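Local structure of conserved Archaeal protein (Sulfolobus acidocaldarius, 3ATR) at residues A183-R188 with L231-G236; G215-F220 with D251-D256; L269-R274 with F292-V297. The protein catalyses the FAD-dependent hydrogenation of the geranylgeranyl chains of archaeal membrane lipid precursors, turning unsaturated archaeols into saturated ones. All coordinates share one frame; numbering follows the deposited sequence.

Contact 1 of 3, residues A183-R188 with L231-G236; sequences ADVAYR and LGIQGG. With FDA (dihydroflavine-adenine dinucleotide), chain B.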
# COMPACT_ATOMS: atom_id res chain seq x y z
N ALA A 183 -2.98 -1.09 10.95
CA ALA A 183 -1.68 -1.08 10.33
C ALA A 183 -0.91 -2.27 10.85
O ALA A 183 -1.27 -2.84 11.91
CB ALA A 183 -0.95 0.20 10.65
N ASP A 184 0.14 -2.64 10.11
CA ASP A 184 1.11 -3.64 10.59
C ASP A 184 2.43 -2.96 10.80
O ASP A 184 2.71 -1.91 10.15
CB ASP A 184 1.38 -4.71 9.54
CG ASP A 184 0.31 -5.76 9.48
OD1 ASP A 184 -0.72 -5.66 10.20
OD2 ASP A 184 0.54 -6.68 8.69
N VAL A 185 3.26 -3.48 11.70
CA VAL A 185 4.66 -3.06 11.61
C VAL A 185 5.34 -4.20 10.84
O VAL A 185 4.95 -5.40 10.99
CB VAL A 185 5.32 -2.76 12.98
CG1 VAL A 185 4.64 -1.47 13.62
CG2 VAL A 185 5.21 -3.90 13.90
N ALA A 186 6.39 -3.89 10.09
CA ALA A 186 7.02 -4.91 9.25
C ALA A 186 8.53 -4.66 9.25
O ALA A 186 8.99 -3.51 9.40
CB ALA A 186 6.47 -4.83 7.77
N TYR A 187 9.28 -5.74 9.12
CA TYR A 187 10.72 -5.68 9.22
C TYR A 187 11.28 -6.68 8.23
O TYR A 187 10.72 -7.77 8.08
CB TYR A 187 11.14 -6.10 10.63
CG TYR A 187 12.64 -6.19 10.82
CD1 TYR A 187 13.41 -5.04 11.06
CD2 TYR A 187 13.29 -7.43 10.71
CE1 TYR A 187 14.82 -5.16 11.21
CE2 TYR A 187 14.69 -7.54 10.91
CZ TYR A 187 15.43 -6.39 11.12
OH TYR A 187 16.80 -6.41 11.30
N ARG A 188 12.39 -6.34 7.60
CA ARG A 188 12.98 -7.27 6.65
C ARG A 188 14.49 -7.14 6.63
O ARG A 188 15.07 -6.08 6.95
CB ARG A 188 12.42 -7.06 5.22
CG ARG A 188 12.80 -5.69 4.63
CD ARG A 188 14.12 -5.86 3.74
NE ARG A 188 14.49 -4.63 3.01
CZ ARG A 188 15.05 -3.55 3.55
NH1 ARG A 188 15.35 -3.53 4.86
NH2 ARG A 188 15.33 -2.52 2.79
N LEU A 231 8.84 -10.15 7.96
CA LEU A 231 7.47 -10.44 8.42
C LEU A 231 6.77 -9.15 8.73
O LEU A 231 7.42 -8.08 8.90
CB LEU A 231 7.45 -11.35 9.70
CG LEU A 231 7.82 -10.71 11.06
CD1 LEU A 231 7.40 -11.53 12.23
CD2 LEU A 231 9.35 -10.51 11.15
N GLY A 232 5.45 -9.24 8.85
CA GLY A 232 4.69 -8.17 9.38
C GLY A 232 3.77 -8.75 10.45
O GLY A 232 3.37 -9.94 10.41
N ILE A 233 3.51 -7.92 11.45
CA ILE A 233 2.58 -8.28 12.51
C ILE A 233 1.61 -7.14 12.75
O ILE A 233 1.93 -5.95 12.53
CB ILE A 233 3.29 -8.65 13.83
CG1 ILE A 233 4.07 -7.45 14.43
CG2 ILE A 233 4.20 -9.89 13.63
CD1 ILE A 233 4.81 -7.83 15.79
N GLN A 234 0.40 -7.48 13.18
CA GLN A 234 -0.60 -6.43 13.33
C GLN A 234 -0.23 -5.46 14.46
O GLN A 234 0.19 -5.89 15.51
CB GLN A 234 -2.00 -7.06 13.59
CG GLN A 234 -3.12 -6.06 13.59
CD GLN A 234 -4.48 -6.65 13.74
OE1 GLN A 234 -4.62 -7.84 14.12
NE2 GLN A 234 -5.53 -5.82 13.50
N GLY A 235 -0.36 -4.14 14.22
CA GLY A 235 -0.22 -3.14 15.26
C GLY A 235 -1.39 -3.11 16.24
O GLY A 235 -2.50 -3.65 15.98
N GLY A 236 -1.16 -2.51 17.39
CA GLY A 236 -2.25 -2.20 18.33
C GLY A 236 -2.84 -3.35 19.10
O GLY A 236 -3.93 -3.23 19.70
PA FDA B . 7.51 6.11 0.67
O1A FDA B . 7.63 5.95 2.16
O2A FDA B . 8.27 5.15 -0.21
O5B FDA B . 8.07 7.52 0.21
C5B FDA B . 7.73 8.73 0.98
C4B FDA B . 8.83 9.76 0.76
O4B FDA B . 8.47 10.99 1.39
C3B FDA B . 10.17 9.33 1.35
O3B FDA B . 11.14 9.20 0.30
C2B FDA B . 10.48 10.42 2.37
O2B FDA B . 11.84 10.83 2.42
C1B FDA B . 9.66 11.61 1.90
N9A FDA B . 9.16 12.51 2.96
C8A FDA B . 8.38 12.18 4.02
N7A FDA B . 8.03 13.33 4.67
C5A FDA B . 8.56 14.37 3.94
C6A FDA B . 8.54 15.75 4.10
N6A FDA B . 7.90 16.33 5.16
N1A FDA B . 9.21 16.51 3.18
C2A FDA B . 9.88 15.97 2.11
N3A FDA B . 9.89 14.61 1.95
C4A FDA B . 9.26 13.83 2.87
N1 FDA B . 4.68 -3.12 -1.05
C2 FDA B . 4.91 -3.79 -2.19
O2 FDA B . 4.35 -3.34 -3.20
N3 FDA B . 5.70 -4.93 -2.23
C4 FDA B . 6.31 -5.42 -1.14
O4 FDA B . 7.02 -6.44 -1.21
C4X FDA B . 6.10 -4.77 0.15
N5 FDA B . 6.66 -5.24 1.30
C5X FDA B . 6.81 -4.34 2.31
C6 FDA B . 7.68 -4.68 3.35
C7 FDA B . 7.90 -3.78 4.41
C7M FDA B . 8.92 -4.16 5.50
C8 FDA B . 7.21 -2.60 4.42
C8M FDA B . 7.44 -1.57 5.54
C9 FDA B . 6.29 -2.22 3.39
C9A FDA B . 6.09 -3.12 2.30
N10 FDA B . 5.16 -2.80 1.24
C10 FDA B . 5.27 -3.55 0.10
C1' FDA B . 4.61 -1.42 1.15
C2' FDA B . 5.40 -0.45 0.25
O2' FDA B . 6.79 -0.45 0.60
C3' FDA B . 4.84 0.97 0.44
O3' FDA B . 3.40 0.85 0.44
C4' FDA B . 5.22 1.95 -0.66
O4' FDA B . 6.65 1.93 -0.84
C5' FDA B . 4.81 3.36 -0.19
O5' FDA B . 5.18 4.29 -1.23
P FDA B . 5.05 5.85 -0.90
O1P FDA B . 5.63 6.60 -2.09
O2P FDA B . 3.63 6.09 -0.46
O3P FDA B . 5.92 6.10 0.46
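Val185 and Ile233 face each other as a hydrogen-bonded antiparallel pair, each backbone N donating a hydrogen bond to the other's O at 2.9 Å. On their shared face of the sheet, Val185 CG2 lies against Ile233 CG1 at 3.8 Å, the two side chains meeting at a slant. Ile233 holds CG1 between its backbone N and carbonyl carbon (chi1 64°), and Val185 places CG2 in the same position on its own residue, which brings the two branches together. Tyr187 and Leu231 form the next hydrogen-bonded pair on this face. The phenol of Tyr187 leads away from the strand 231-234, its hydroxyl bonded to Glu189, while the end of Leu231 swings in toward strand 183-188 and also packs on helix 242-253.

The opposite face carries the methyl of Ala186, whose non-hydrogen-bonded partner Gly232 has no side chain. Here Gly232 CA makes a CA-H...O contact of 3.2 Å with Val185 O, and Ala186 CA makes a like one with Leu231 O. The methyl of Ala186 meets the flavin methyl C7M at 3.4 Å, so this face abuts the dimethylbenzene end of the isoalloxazine.

Farther along, the side chains of Asp184 and Gln234 diverge, although OD1 of Asp184 still comes within 3.2 Å of Gln234 CA. Gln234 runs fully extended from a CG anti to its backbone N (chi1 -173°), and its NE2 reaches Lys181 O. Next, Gly235 N bonds to Ala183 O at 2.8 Å. This is antiparallel pairing of two interior neighbours near one edge of the mixed beta-sheet that walls the flavin in this geranylgeranyl reductase.

Contact 2 of 3, residues G215-F220 with D251-D256; sequences GYWWYF and DKYAPD. With FDA (dihydroflavine-adenine dinucleotide), chain B.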
# COMPACT_ATOMS: atom_id res chain seq x y z
N GLY A 215 -0.19 -10.85 10.36
CA GLY A 215 0.53 -10.54 9.10
C GLY A 215 1.00 -11.88 8.57
O GLY A 215 0.24 -12.85 8.58
N TYR A 216 2.23 -11.93 8.05
CA TYR A 216 2.79 -13.17 7.56
C TYR A 216 4.30 -13.04 7.47
O TYR A 216 4.84 -11.92 7.54
CB TYR A 216 2.21 -13.55 6.18
CG TYR A 216 2.39 -12.52 5.08
CD1 TYR A 216 3.57 -12.47 4.32
CD2 TYR A 216 1.35 -11.64 4.73
CE1 TYR A 216 3.73 -11.55 3.25
CE2 TYR A 216 1.51 -10.70 3.66
CZ TYR A 216 2.71 -10.67 2.93
OH TYR A 216 2.89 -9.76 1.90
N TRP A 217 4.97 -14.18 7.33
CA TRP A 217 6.42 -14.18 7.02
C TRP A 217 6.58 -14.34 5.53
O TRP A 217 5.73 -14.97 4.88
CB TRP A 217 7.06 -15.41 7.69
CG TRP A 217 7.58 -15.20 9.08
CD1 TRP A 217 6.90 -15.34 10.24
CD2 TRP A 217 8.92 -14.87 9.42
NE1 TRP A 217 7.73 -15.11 11.31
CE2 TRP A 217 8.98 -14.81 10.83
CE3 TRP A 217 10.09 -14.63 8.67
CZ2 TRP A 217 10.15 -14.52 11.50
CZ3 TRP A 217 11.26 -14.31 9.35
CH2 TRP A 217 11.29 -14.29 10.74
N TRP A 218 7.70 -13.83 4.98
CA TRP A 218 7.99 -14.00 3.57
C TRP A 218 9.47 -14.28 3.29
O TRP A 218 10.34 -13.98 4.11
CB TRP A 218 7.53 -12.78 2.76
CG TRP A 218 8.33 -11.54 2.97
CD1 TRP A 218 9.49 -11.17 2.32
CD2 TRP A 218 7.97 -10.44 3.81
NE1 TRP A 218 9.90 -9.92 2.74
CE2 TRP A 218 9.00 -9.44 3.67
CE3 TRP A 218 6.89 -10.19 4.67
CZ2 TRP A 218 8.95 -8.20 4.34
CZ3 TRP A 218 6.86 -8.94 5.38
CH2 TRP A 218 7.91 -7.98 5.21
N TYR A 219 9.71 -14.88 2.14
CA TYR A 219 11.05 -15.22 1.69
C TYR A 219 10.97 -14.88 0.20
O TYR A 219 10.31 -15.58 -0.56
CB TYR A 219 11.30 -16.71 2.00
CG TYR A 219 12.60 -17.29 1.50
CD1 TYR A 219 13.64 -17.59 2.40
CD2 TYR A 219 12.77 -17.65 0.15
CE1 TYR A 219 14.81 -18.16 1.96
CE2 TYR A 219 13.95 -18.25 -0.28
CZ TYR A 219 14.95 -18.48 0.62
OH TYR A 219 16.14 -19.06 0.16
N PHE A 220 11.54 -13.72 -0.18
CA PHE A 220 11.37 -13.20 -1.55
C PHE A 220 12.74 -13.19 -2.23
O PHE A 220 13.52 -12.29 -1.97
CB PHE A 220 10.88 -11.74 -1.53
CG PHE A 220 9.42 -11.54 -1.16
CD1 PHE A 220 8.56 -12.61 -0.93
CD2 PHE A 220 8.92 -10.21 -1.14
CE1 PHE A 220 7.18 -12.37 -0.62
CE2 PHE A 220 7.55 -9.95 -0.82
CZ PHE A 220 6.70 -11.03 -0.59
N ASP A 251 14.97 -18.93 11.49
CA ASP A 251 15.58 -20.22 11.11
C ASP A 251 14.57 -21.17 10.51
O ASP A 251 14.92 -22.02 9.69
CB ASP A 251 16.37 -20.87 12.29
CG ASP A 251 17.79 -20.24 12.50
OD1 ASP A 251 18.20 -19.31 11.75
OD2 ASP A 251 18.51 -20.65 13.46
N LYS A 252 13.30 -21.06 10.93
CA LYS A 252 12.23 -21.86 10.36
C LYS A 252 11.94 -21.52 8.89
O LYS A 252 11.67 -22.40 8.08
CB LYS A 252 10.95 -21.66 11.16
CG LYS A 252 9.82 -22.40 10.57
CD LYS A 252 8.60 -22.36 11.44
CE LYS A 252 7.58 -23.30 10.82
NZ LYS A 252 6.32 -23.28 11.58
N TYR A 253 12.00 -20.24 8.56
CA TYR A 253 11.63 -19.79 7.21
C TYR A 253 12.80 -19.56 6.26
O TYR A 253 12.62 -19.56 5.04
CB TYR A 253 10.79 -18.52 7.34
CG TYR A 253 9.56 -18.75 8.17
CD1 TYR A 253 8.55 -19.62 7.74
CD2 TYR A 253 9.43 -18.15 9.40
CE1 TYR A 253 7.42 -19.84 8.49
CE2 TYR A 253 8.27 -18.34 10.20
CZ TYR A 253 7.28 -19.21 9.73
OH TYR A 253 6.15 -19.42 10.47
N ALA A 254 13.99 -19.38 6.80
CA ALA A 254 15.18 -19.09 5.99
C ALA A 254 16.42 -19.83 6.58
O ALA A 254 17.40 -19.20 6.95
CB ALA A 254 15.43 -17.58 5.90
N PRO A 255 16.35 -21.18 6.65
CA PRO A 255 17.44 -21.94 7.28
C PRO A 255 18.76 -21.79 6.52
O PRO A 255 19.83 -22.05 7.07
CB PRO A 255 16.93 -23.40 7.19
CG PRO A 255 15.99 -23.41 5.98
CD PRO A 255 15.34 -22.05 5.99
N ASP A 256 18.66 -21.35 5.27
CA ASP A 256 19.75 -21.27 4.31
C ASP A 256 20.44 -19.89 4.22
O ASP A 256 21.40 -19.75 3.46
CB ASP A 256 19.19 -21.57 2.91
CG ASP A 256 18.02 -20.58 2.51
OD1 ASP A 256 17.03 -20.45 3.26
OD2 ASP A 256 18.12 -19.92 1.46
PA FDA B . 7.51 6.11 0.67
O1A FDA B . 7.63 5.95 2.16
O2A FDA B . 8.27 5.15 -0.21
O5B FDA B . 8.07 7.52 0.21
C5B FDA B . 7.73 8.73 0.98
C4B FDA B . 8.83 9.76 0.76
O4B FDA B . 8.47 10.99 1.39
C3B FDA B . 10.17 9.33 1.35
O3B FDA B . 11.14 9.20 0.30
C2B FDA B . 10.48 10.42 2.37
O2B FDA B . 11.84 10.83 2.42
C1B FDA B . 9.66 11.61 1.90
N9A FDA B . 9.16 12.51 2.96
C8A FDA B . 8.38 12.18 4.02
N7A FDA B . 8.03 13.33 4.67
C5A FDA B . 8.56 14.37 3.94
C6A FDA B . 8.54 15.75 4.10
N6A FDA B . 7.90 16.33 5.16
N1A FDA B . 9.21 16.51 3.18
C2A FDA B . 9.88 15.97 2.11
N3A FDA B . 9.89 14.61 1.95
C4A FDA B . 9.26 13.83 2.87
N1 FDA B . 4.68 -3.12 -1.05
C2 FDA B . 4.91 -3.79 -2.19
O2 FDA B . 4.35 -3.34 -3.20
N3 FDA B . 5.70 -4.93 -2.23
C4 FDA B . 6.31 -5.42 -1.14
O4 FDA B . 7.02 -6.44 -1.21
C4X FDA B . 6.10 -4.77 0.15
N5 FDA B . 6.66 -5.24 1.30
C5X FDA B . 6.81 -4.34 2.31
C6 FDA B . 7.68 -4.68 3.35
C7 FDA B . 7.90 -3.78 4.41
C7M FDA B . 8.92 -4.16 5.50
C8 FDA B . 7.21 -2.60 4.42
C8M FDA B . 7.44 -1.57 5.54
C9 FDA B . 6.29 -2.22 3.39
C9A FDA B . 6.09 -3.12 2.30
N10 FDA B . 5.16 -2.80 1.24
C10 FDA B . 5.27 -3.55 0.10
C1' FDA B . 4.61 -1.42 1.15
C2' FDA B . 5.40 -0.45 0.25
O2' FDA B . 6.79 -0.45 0.60
C3' FDA B . 4.84 0.97 0.44
O3' FDA B . 3.40 0.85 0.44
C4' FDA B . 5.22 1.95 -0.66
O4' FDA B . 6.65 1.93 -0.84
C5' FDA B . 4.81 3.36 -0.19
O5' FDA B . 5.18 4.29 -1.23
P FDA B . 5.05 5.85 -0.90
O1P FDA B . 5.63 6.60 -2.09
O2P FDA B . 3.63 6.09 -0.46
O3P FDA B . 5.92 6.10 0.46
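Trp217 and Tyr253 stack face to face where helix 242-253 packs on the catalytic domain's mixed beta-sheet. The five-membered ring of Trp217 and the phenol ring have centroids 4.1 Å apart and planes inclined at 30°. Trp217 CB also sits over the Tyr253 face, a CH-pi contact 4.0 Å from the centroid. An alanine in place of Trp217 would remove the indole and would probably leave Tyr253 without its stacking partner and Thr211 O without its NE1 donor.

Beside the stack, Tyr219 CD1 packs on Ala254 CB at 3.9 Å, the methyl lying at the ring's edge, just where the chain leaves the helix. With CG anti to the backbone N (chi1 175°), the Tyr219 ring extends toward Asp256. There Tyr219 OH donates to the syn side of Asp256 OD2 over a short 2.5 Å, 23° out of the carboxylate plane.

Farther out, Tyr253 OH bonds to Thr211 OG1, so both stacked rings are tied to the same threonine, and Tyr246 adds another ring beside Trp217. Trp218 points to the other side of the strand, where its NE1 bonds to Asn228 and its CH2 approaches flavin C6 at 3.8 Å.

Contact 3 of 3, residues L269-R274 with F292-V297; sequences LVPTRR and FTVNPV. With FDA (dihydroflavine-adenine dinucleotide), chain B; PPV (pyrophosphate), chain D.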
# COMPACT_ATOMS: atom_id res chain seq x y z
N LEU A 269 6.26 1.11 9.34
CA LEU A 269 4.82 0.88 9.51
C LEU A 269 4.19 0.67 8.11
O LEU A 269 4.60 1.32 7.12
CB LEU A 269 4.26 2.13 10.20
CG LEU A 269 2.77 2.17 10.56
CD1 LEU A 269 2.55 1.24 11.72
CD2 LEU A 269 2.40 3.62 10.91
N VAL A 270 3.15 -0.15 8.03
CA VAL A 270 2.46 -0.38 6.77
C VAL A 270 0.95 -0.24 7.05
O VAL A 270 0.40 -1.07 7.76
CB VAL A 270 2.70 -1.85 6.29
CG1 VAL A 270 2.00 -2.06 4.92
CG2 VAL A 270 4.17 -2.17 6.16
N PRO A 271 0.27 0.79 6.51
CA PRO A 271 -1.20 0.82 6.70
C PRO A 271 -1.87 -0.40 6.07
O PRO A 271 -1.40 -0.90 5.04
CB PRO A 271 -1.66 2.09 5.96
CG PRO A 271 -0.44 2.70 5.36
CD PRO A 271 0.77 1.79 5.55
N THR A 272 -2.94 -0.91 6.66
CA THR A 272 -3.61 -2.12 6.12
C THR A 272 -5.12 -1.90 6.19
O THR A 272 -5.81 -2.57 6.95
CB THR A 272 -3.18 -3.44 6.86
OG1 THR A 272 -3.52 -3.34 8.25
CG2 THR A 272 -1.64 -3.70 6.75
N ARG A 273 -5.63 -0.95 5.41
CA ARG A 273 -7.05 -0.64 5.53
C ARG A 273 -7.59 0.01 4.25
O ARG A 273 -6.85 0.24 3.29
CB ARG A 273 -7.29 0.28 6.73
CG ARG A 273 -6.37 1.57 6.73
CD ARG A 273 -7.13 2.68 7.55
NE ARG A 273 -8.11 3.38 6.73
CZ ARG A 273 -8.74 4.49 7.08
NH1 ARG A 273 -8.60 5.00 8.32
NH2 ARG A 273 -9.53 5.10 6.21
N ARG A 274 -8.89 0.29 4.28
CA ARG A 274 -9.53 1.09 3.21
C ARG A 274 -8.73 2.42 3.04
O ARG A 274 -8.05 2.90 3.97
CB ARG A 274 -11.00 1.29 3.59
CG ARG A 274 -11.21 2.10 4.83
CD ARG A 274 -12.53 1.73 5.58
NE ARG A 274 -12.55 2.44 6.87
CZ ARG A 274 -11.78 2.14 7.94
NH1 ARG A 274 -10.91 1.12 7.94
NH2 ARG A 274 -11.86 2.89 9.03
N PHE A 292 -3.10 5.78 2.81
CA PHE A 292 -3.46 4.41 3.10
C PHE A 292 -3.79 3.58 1.84
O PHE A 292 -4.82 2.87 1.83
CB PHE A 292 -4.68 4.34 4.06
CG PHE A 292 -4.56 5.25 5.28
CD1 PHE A 292 -3.32 5.56 5.85
CD2 PHE A 292 -5.71 5.76 5.87
CE1 PHE A 292 -3.27 6.39 7.02
CE2 PHE A 292 -5.65 6.59 6.99
CZ PHE A 292 -4.46 6.91 7.56
N THR A 293 -2.99 3.72 0.80
CA THR A 293 -3.29 3.03 -0.48
C THR A 293 -2.95 1.48 -0.51
O THR A 293 -3.22 0.77 -1.47
CB THR A 293 -2.78 3.84 -1.69
OG1 THR A 293 -1.36 4.04 -1.58
CG2 THR A 293 -3.47 5.20 -1.75
N VAL A 294 -2.47 0.93 0.57
CA VAL A 294 -1.88 -0.43 0.57
C VAL A 294 -2.99 -1.51 0.57
O VAL A 294 -4.04 -1.34 1.26
CB VAL A 294 -1.09 -0.59 1.89
CG1 VAL A 294 -0.51 -1.93 2.02
CG2 VAL A 294 0.04 0.44 1.98
N ASN A 295 -2.72 -2.63 -0.11
CA ASN A 295 -3.62 -3.76 -0.07
C ASN A 295 -3.74 -4.28 1.38
O ASN A 295 -2.70 -4.60 2.00
CB ASN A 295 -3.00 -4.88 -0.92
CG ASN A 295 -3.93 -6.03 -1.09
OD1 ASN A 295 -4.27 -6.73 -0.11
ND2 ASN A 295 -4.43 -6.20 -2.31
N PRO A 296 -4.98 -4.34 1.94
CA PRO A 296 -5.09 -4.67 3.36
C PRO A 296 -4.79 -6.15 3.66
O PRO A 296 -4.51 -6.48 4.81
CB PRO A 296 -6.58 -4.37 3.66
CG PRO A 296 -6.97 -3.32 2.66
CD PRO A 296 -6.26 -3.83 1.40
N VAL A 297 -4.88 -7.00 2.66
CA VAL A 297 -4.62 -8.44 2.91
C VAL A 297 -3.14 -8.77 2.87
O VAL A 297 -2.58 -9.29 3.86
CB VAL A 297 -5.45 -9.32 2.01
CG1 VAL A 297 -4.95 -10.83 2.06
CG2 VAL A 297 -6.90 -9.24 2.52
PA FDA B . 7.51 6.11 0.67
O1A FDA B . 7.63 5.95 2.16
O2A FDA B . 8.27 5.15 -0.21
O5B FDA B . 8.07 7.52 0.21
C5B FDA B . 7.73 8.73 0.98
C4B FDA B . 8.83 9.76 0.76
O4B FDA B . 8.47 10.99 1.39
C3B FDA B . 10.17 9.33 1.35
O3B FDA B . 11.14 9.20 0.30
C2B FDA B . 10.48 10.42 2.37
O2B FDA B . 11.84 10.83 2.42
C1B FDA B . 9.66 11.61 1.90
N9A FDA B . 9.16 12.51 2.96
C8A FDA B . 8.38 12.18 4.02
N7A FDA B . 8.03 13.33 4.67
C5A FDA B . 8.56 14.37 3.94
C6A FDA B . 8.54 15.75 4.10
N6A FDA B . 7.90 16.33 5.16
N1A FDA B . 9.21 16.51 3.18
C2A FDA B . 9.88 15.97 2.11
N3A FDA B . 9.89 14.61 1.95
C4A FDA B . 9.26 13.83 2.87
N1 FDA B . 4.68 -3.12 -1.05
C2 FDA B . 4.91 -3.79 -2.19
O2 FDA B . 4.35 -3.34 -3.20
N3 FDA B . 5.70 -4.93 -2.23
C4 FDA B . 6.31 -5.42 -1.14
O4 FDA B . 7.02 -6.44 -1.21
C4X FDA B . 6.10 -4.77 0.15
N5 FDA B . 6.66 -5.24 1.30
C5X FDA B . 6.81 -4.34 2.31
C6 FDA B . 7.68 -4.68 3.35
C7 FDA B . 7.90 -3.78 4.41
C7M FDA B . 8.92 -4.16 5.50
C8 FDA B . 7.21 -2.60 4.42
C8M FDA B . 7.44 -1.57 5.54
C9 FDA B . 6.29 -2.22 3.39
C9A FDA B . 6.09 -3.12 2.30
N10 FDA B . 5.16 -2.80 1.24
C10 FDA B . 5.27 -3.55 0.10
C1' FDA B . 4.61 -1.42 1.15
C2' FDA B . 5.40 -0.45 0.25
O2' FDA B . 6.79 -0.45 0.60
C3' FDA B . 4.84 0.97 0.44
O3' FDA B . 3.40 0.85 0.44
C4' FDA B . 5.22 1.95 -0.66
O4' FDA B . 6.65 1.93 -0.84
C5' FDA B . 4.81 3.36 -0.19
O5' FDA B . 5.18 4.29 -1.23
P FDA B . 5.05 5.85 -0.90
O1P FDA B . 5.63 6.60 -2.09
O2P FDA B . 3.63 6.09 -0.46
O3P FDA B . 5.92 6.10 0.46
O11 PPV D . -3.56 -7.39 -5.01
P1 PPV D . -2.87 -6.33 -5.83
O21 PPV D . -3.53 -6.03 -7.16
O31 PPV D . -2.37 -5.12 -5.10
OPP PPV D . -1.48 -7.01 -6.25
P2 PPV D . -1.40 -8.28 -7.23
O12 PPV D . -1.78 -7.73 -8.59
O22 PPV D . 0.05 -8.65 -7.06
O32 PPV D . -2.37 -9.29 -6.65
O HOH W 1 -3.91 0.60 3.57
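Arg273 lies across Phe292, the face of its guanidinium over ring atom CD2, with CZ to CD2 3.5 Å and the two planes 47° apart. The chain of Arg273 bends at chi3 (-83°), which folds the guanidinium back toward the phenyl group. NE then bonds to Arg274 O at 2.8 Å, with that oxygen near the guanidinium plane. Over the opposite face lies the guanidinium of Arg274, its CZ above the centre of the group. Glu176, salt-bridged to Arg273 NH1, and Asp349, salt-bridged to Arg274 NH1, probably ease this close approach of two cations.

The tight part centres on Pro271. Its CB touches Phe292 CD1 at 3.8 Å, and its carbonyl oxygen presses against Val294 CB at 3.2 Å. Val294 CG1, anti to the backbone N (chi1 177°), reaches Val270 CG1, while its CG2 lies against Pro271 CD and near the ribityl hydroxyl O3' of the flavin. Val270 CG2 meets the flavin methyl C8M at 3.4 Å.

The looser part is internal too, bridged by water among buried residues. No direct hydrogen bond joins the segments; instead a water accepts from Arg273 N and lies 3.0 Å from Val294 O, one of several acceptors around it. Gln345 NE2 hydrogen-bonds Phe292 O and Arg273 O. Pro296 packs on the backbone of Thr272 and Arg273, its CG 3.6 Å from Arg273 O.

Asn295 turns away from strand 269-271. Its OD1 accepts from Val297 N in an Asx turn, and its ND2 is hydrogen-bonded to Tyr341 OH and lies 3.1 Å from pyrophosphate O11. The segments thus join a strand end to the loop before helix 302-322, walling the FAD site beside the pocket where His56, His298 and Tyr341 bind the phospholipid, whose phosphate end the pyrophosphate probably marks.

How the contacts relate
Contacts 1 and 2 share one sheet: strand 226-234 lies between strands 183-193 and 217-221, and Gly232 N probably bonds to Tyr216 O. Contact 3 joins the same sheet from the other side, with Asp184 O probably bonded to Val270 N. All three are buried, but contact 3 is nearest the middle of the chain, about 5 Å from its centre, and contact 2 is farthest out, about 21 Å. Their chemistry differs accordingly: backbone pairing between strands in contact 1, aromatic stacking of strand on helix plus one tyrosine-carboxylate hydrogen bond in contact 2, and proline, valine, arginine and bridging water in contact 3. Each touches the flavin.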